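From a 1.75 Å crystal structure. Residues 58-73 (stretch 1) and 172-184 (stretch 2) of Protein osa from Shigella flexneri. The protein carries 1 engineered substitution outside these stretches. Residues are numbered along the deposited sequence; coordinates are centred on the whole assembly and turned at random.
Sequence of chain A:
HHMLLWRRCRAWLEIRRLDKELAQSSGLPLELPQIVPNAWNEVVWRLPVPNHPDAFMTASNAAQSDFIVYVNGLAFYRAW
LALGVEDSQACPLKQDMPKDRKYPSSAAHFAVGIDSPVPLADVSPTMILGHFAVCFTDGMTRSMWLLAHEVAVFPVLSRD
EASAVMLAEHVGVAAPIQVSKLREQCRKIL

Stretch 1 (58-73) TASNAAQSDFIVYVNG
Stretch 2 172-184: GVAAPIQVSKLRE

The guanidinium of Arg183 gathers three oxygens of stretch 1 along its edge. NH2 of Arg183 donates to Ala59 O and to Ala62 O, both at 2.9 Å. NH1 of Arg183 donates to Gln64 OE1 at 2.7 Å. Water 1 links Ala62 O and Arg183 NH1, at 2.9 Å from each. The Arg183 side chain is nearly extended after chi1 (-81°, m; chi2 and chi3 t). Gln64 is folded, with chi1 and chi2 both m, and this brings its end to the arginine.

The acceptors lie on two type I turns, Ala59 to Ala62 and Ala63 to Asp66. Asp66 OD2 accepts from Ala63 N at 2.7 Å and braces the second turn.

Strand 67-72 then pairs antiparallel with the short strand 177-178. Ile68 and Ile177 form the hydrogen-bonded pair: Ile68 N to Ile177 O is 2.7 Å, and Ile177 N to Ile68 O is 3.0 Å. Phe67 and Gln178 form the non-hydrogen-bonded pair, CA to CA about 4.2 Å. Gln178 CB sits over one face of the Phe67 ring, 3.8 Å from its centroid. Phe67 has chi1 -81° (m) and chi2 73°.

Gln178 is the N-cap of helix 179-184, which runs at 80° to strand 67-72 with the axes 8.0 Å apart. Val179 N donates to Asp66 O at 2.9 Å, almost linearly. Gln178 NE2 donates to Gln64 O at 3.1 Å.

Ile68 (chi1 m, chi2 t) packs against the helix, with its CD1 3.5 Å from Leu182 CD2 and its CG1 4.0 Å from Val179 CG2.

After Ile68 the register shifts by two. A separate single bridge joins Val71 and Gly172, CA to CA 4.2 Å, and Val173 N donates to Tyr70 O at 3.0 Å. Between the two ladders, water 3 links the strand to the loop of stretch 2, accepting from Tyr70 N at 2.8 Å and donating to Ala174 O at 2.7 Å.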

# COMPACT_ATOMS: atom_id res chain seq x y z
N THR A 58 -0.97 -11.48 2.95
CA THR A 58 0.10 -12.36 3.38
C THR A 58 1.44 -12.00 2.73
O THR A 58 1.47 -11.45 1.63
CB THR A 58 -0.21 -13.83 3.06
OG1 THR A 58 0.87 -14.66 3.50
CG2 THR A 58 -0.41 -14.02 1.55
N ALA A 59 2.53 -12.31 3.42
CA ALA A 59 3.86 -12.11 2.86
C ALA A 59 4.44 -13.42 2.32
O ALA A 59 5.66 -13.57 2.22
CB ALA A 59 4.79 -11.52 3.91
N SER A 60 3.57 -14.36 1.97
CA SER A 60 4.01 -15.70 1.58
C SER A 60 4.88 -15.67 0.33
O SER A 60 5.73 -16.54 0.14
CB SER A 60 2.81 -16.62 1.37
OG SER A 60 2.06 -16.23 0.24
N ASN A 61 4.67 -14.67 -0.52
CA ASN A 61 5.40 -14.59 -1.78
C ASN A 61 6.70 -13.80 -1.64
O ASN A 61 7.47 -13.69 -2.59
CB ASN A 61 4.52 -13.96 -2.87
CG ASN A 61 3.33 -14.86 -3.27
OD1 ASN A 61 2.52 -14.48 -4.12
ND2 ASN A 61 3.22 -16.04 -2.66
N ALA A 62 6.97 -13.28 -0.44
CA ALA A 62 8.18 -12.50 -0.21
C ALA A 62 9.45 -13.35 -0.07
O ALA A 62 9.41 -14.49 0.40
CB ALA A 62 8.00 -11.64 1.04
N ALA A 63 10.59 -12.77 -0.47
CA ALA A 63 11.89 -13.37 -0.19
C ALA A 63 12.31 -13.07 1.24
O ALA A 63 11.88 -12.07 1.82
CB ALA A 63 12.95 -12.85 -1.18
N GLN A 64 13.15 -13.93 1.81
CA GLN A 64 13.72 -13.70 3.13
C GLN A 64 14.46 -12.36 3.21
O GLN A 64 14.58 -11.75 4.29
CB GLN A 64 14.66 -14.84 3.51
CG GLN A 64 13.95 -16.17 3.79
CD GLN A 64 13.27 -16.16 5.13
OE1 GLN A 64 12.10 -15.78 5.24
NE2 GLN A 64 13.99 -16.58 6.16
N SER A 65 14.96 -11.91 2.06
CA SER A 65 15.76 -10.71 1.97
C SER A 65 14.91 -9.44 1.82
O SER A 65 15.43 -8.33 1.93
CB SER A 65 16.74 -10.82 0.80
OG SER A 65 16.03 -10.96 -0.43
N ASP A 66 13.62 -9.61 1.55
CA ASP A 66 12.72 -8.47 1.40
C ASP A 66 12.47 -7.81 2.76
O ASP A 66 12.75 -8.40 3.80
CB ASP A 66 11.39 -8.88 0.80
CG ASP A 66 11.48 -9.27 -0.65
OD1 ASP A 66 12.38 -8.75 -1.36
OD2 ASP A 66 10.64 -10.09 -1.08
N PHE A 67 11.94 -6.60 2.73
CA PHE A 67 11.59 -5.88 3.95
C PHE A 67 10.13 -5.48 3.90
O PHE A 67 9.60 -5.16 2.84
CB PHE A 67 12.47 -4.64 4.12
CG PHE A 67 13.82 -4.93 4.68
CD1 PHE A 67 14.79 -5.55 3.91
CD2 PHE A 67 14.12 -4.58 5.99
CE1 PHE A 67 16.03 -5.83 4.45
CE2 PHE A 67 15.36 -4.85 6.52
CZ PHE A 67 16.31 -5.48 5.76
N ILE A 68 9.48 -5.50 5.06
CA ILE A 68 8.11 -5.02 5.13
C ILE A 68 8.08 -3.59 5.64
O ILE A 68 8.77 -3.24 6.60
CB ILE A 68 7.25 -5.93 6.03
CG1 ILE A 68 6.97 -7.25 5.30
CG2 ILE A 68 5.95 -5.23 6.40
CD1 ILE A 68 6.70 -8.41 6.23
N VAL A 69 7.29 -2.76 4.97
CA VAL A 69 7.01 -1.42 5.45
C VAL A 69 5.50 -1.28 5.64
O VAL A 69 4.71 -1.59 4.74
CB VAL A 69 7.51 -0.34 4.47
CG1 VAL A 69 7.30 1.05 5.05
CG2 VAL A 69 8.99 -0.58 4.13
N TYR A 70 5.11 -0.85 6.83
CA TYR A 70 3.71 -0.53 7.08
C TYR A 70 3.50 0.91 6.68
O TYR A 70 4.13 1.81 7.24
CB TYR A 70 3.34 -0.73 8.55
CG TYR A 70 3.50 -2.16 8.99
CD1 TYR A 70 2.65 -3.15 8.52
CD2 TYR A 70 4.51 -2.51 9.87
CE1 TYR A 70 2.81 -4.47 8.92
CE2 TYR A 70 4.68 -3.82 10.26
CZ TYR A 70 3.82 -4.79 9.79
OH TYR A 70 3.99 -6.08 10.20
N VAL A 71 2.64 1.15 5.69
CA VAL A 71 2.52 2.51 5.20
C VAL A 71 1.20 3.16 5.57
O VAL A 71 0.16 2.52 5.69
CB VAL A 71 2.70 2.60 3.64
CG1 VAL A 71 4.06 2.03 3.23
CG2 VAL A 71 1.58 1.89 2.92
N ASN A 72 1.30 4.46 5.79
CA ASN A 72 0.15 5.32 5.89
C ASN A 72 -0.50 5.40 4.51
O ASN A 72 0.09 5.94 3.57
CB ASN A 72 0.60 6.70 6.39
CG ASN A 72 -0.53 7.69 6.51
OD1 ASN A 72 -1.42 7.75 5.66
ND2 ASN A 72 -0.49 8.49 7.56
N GLY A 73 -1.70 4.84 4.38
CA GLY A 73 -2.39 4.81 3.09
C GLY A 73 -2.44 6.14 2.35
O GLY A 73 -2.14 6.21 1.16
N GLY A 172 5.87 5.78 5.77
CA GLY A 172 5.69 4.73 6.77
C GLY A 172 5.13 5.20 8.11
O GLY A 172 5.21 6.38 8.46
N VAL A 173 4.53 4.27 8.85
CA VAL A 173 4.05 4.58 10.19
C VAL A 173 4.97 3.95 11.23
O VAL A 173 4.79 4.15 12.42
CB VAL A 173 2.59 4.09 10.43
CG1 VAL A 173 1.61 4.81 9.50
CG2 VAL A 173 2.47 2.58 10.28
N ALA A 174 5.97 3.20 10.77
CA ALA A 174 6.93 2.55 11.66
C ALA A 174 8.18 2.14 10.90
O ALA A 174 8.18 2.09 9.66
CB ALA A 174 6.31 1.33 12.32
N ALA A 175 9.25 1.85 11.63
CA ALA A 175 10.47 1.30 11.03
C ALA A 175 10.17 0.03 10.23
O ALA A 175 9.26 -0.73 10.58
CB ALA A 175 11.51 1.01 12.12
N PRO A 176 10.95 -0.21 9.16
CA PRO A 176 10.74 -1.44 8.40
C PRO A 176 11.15 -2.64 9.22
O PRO A 176 11.86 -2.47 10.20
CB PRO A 176 11.68 -1.28 7.19
CG PRO A 176 12.16 0.12 7.22
CD PRO A 176 12.08 0.57 8.64
N ILE A 177 10.76 -3.83 8.79
CA ILE A 177 11.26 -5.06 9.40
C ILE A 177 11.54 -6.08 8.31
O ILE A 177 10.75 -6.24 7.38
CB ILE A 177 10.26 -5.64 10.46
CG1 ILE A 177 10.87 -6.86 11.15
CG2 ILE A 177 8.90 -5.97 9.82
CD1 ILE A 177 10.06 -7.34 12.35
N GLN A 178 12.68 -6.75 8.40
CA GLN A 178 13.04 -7.73 7.37
C GLN A 178 12.11 -8.93 7.43
O GLN A 178 11.74 -9.39 8.51
CB GLN A 178 14.49 -8.17 7.51
CG GLN A 178 14.95 -9.10 6.40
CD GLN A 178 16.45 -9.30 6.40
OE1 GLN A 178 17.17 -8.62 7.12
NE2 GLN A 178 16.93 -10.23 5.58
N VAL A 179 11.71 -9.42 6.27
CA VAL A 179 10.76 -10.52 6.19
C VAL A 179 11.23 -11.73 7.01
O VAL A 179 10.44 -12.33 7.75
CB VAL A 179 10.51 -10.93 4.73
CG1 VAL A 179 9.78 -12.28 4.67
CG2 VAL A 179 9.70 -9.86 4.05
N SER A 180 12.51 -12.06 6.91
CA SER A 180 13.05 -13.21 7.64
C SER A 180 12.90 -13.04 9.16
O SER A 180 12.60 -14.00 9.87
CB SER A 180 14.53 -13.41 7.27
OG SER A 180 15.31 -12.32 7.72
N LYS A 181 13.11 -11.83 9.65
CA LYS A 181 13.02 -11.57 11.07
C LYS A 181 11.56 -11.63 11.54
O LYS A 181 11.26 -12.13 12.63
CB LYS A 181 13.63 -10.21 11.41
CG LYS A 181 13.60 -9.86 12.90
CD LYS A 181 14.41 -8.60 13.18
CE LYS A 181 14.49 -8.29 14.67
NZ LYS A 181 13.19 -7.80 15.21
N LEU A 182 10.65 -11.12 10.71
CA LEU A 182 9.23 -11.13 11.08
C LEU A 182 8.71 -12.56 11.09
O LEU A 182 8.01 -12.96 12.03
CB LEU A 182 8.40 -10.27 10.12
CG LEU A 182 6.93 -10.15 10.52
CD1 LEU A 182 6.80 -9.57 11.92
CD2 LEU A 182 6.14 -9.31 9.54
N ARG A 183 9.07 -13.33 10.07
CA ARG A 183 8.66 -14.74 10.00
C ARG A 183 9.12 -15.48 11.26
O ARG A 183 8.36 -16.22 11.89
CB ARG A 183 9.21 -15.40 8.74
CG ARG A 183 8.40 -15.11 7.49
CD ARG A 183 9.08 -15.63 6.23
NE ARG A 183 8.25 -15.43 5.04
CZ ARG A 183 8.72 -15.45 3.79
NH1 ARG A 183 10.01 -15.67 3.57
NH2 ARG A 183 7.90 -15.26 2.76
N GLU A 184 10.37 -15.24 11.64
CA GLU A 184 10.93 -15.89 12.82
C GLU A 184 10.23 -15.45 14.11
O GLU A 184 9.97 -16.28 14.97
CB GLU A 184 12.44 -15.61 12.88
CG GLU A 184 13.05 -15.53 14.27
CD GLU A 184 14.58 -15.43 14.22
OE1 GLU A 184 15.11 -14.64 13.40
OE2 GLU A 184 15.25 -16.13 15.01
O HOH W 1 10.93 -16.83 1.12
O HOH W 2 13.05 -16.39 9.09
O HOH W 3 7.16 -0.17 8.68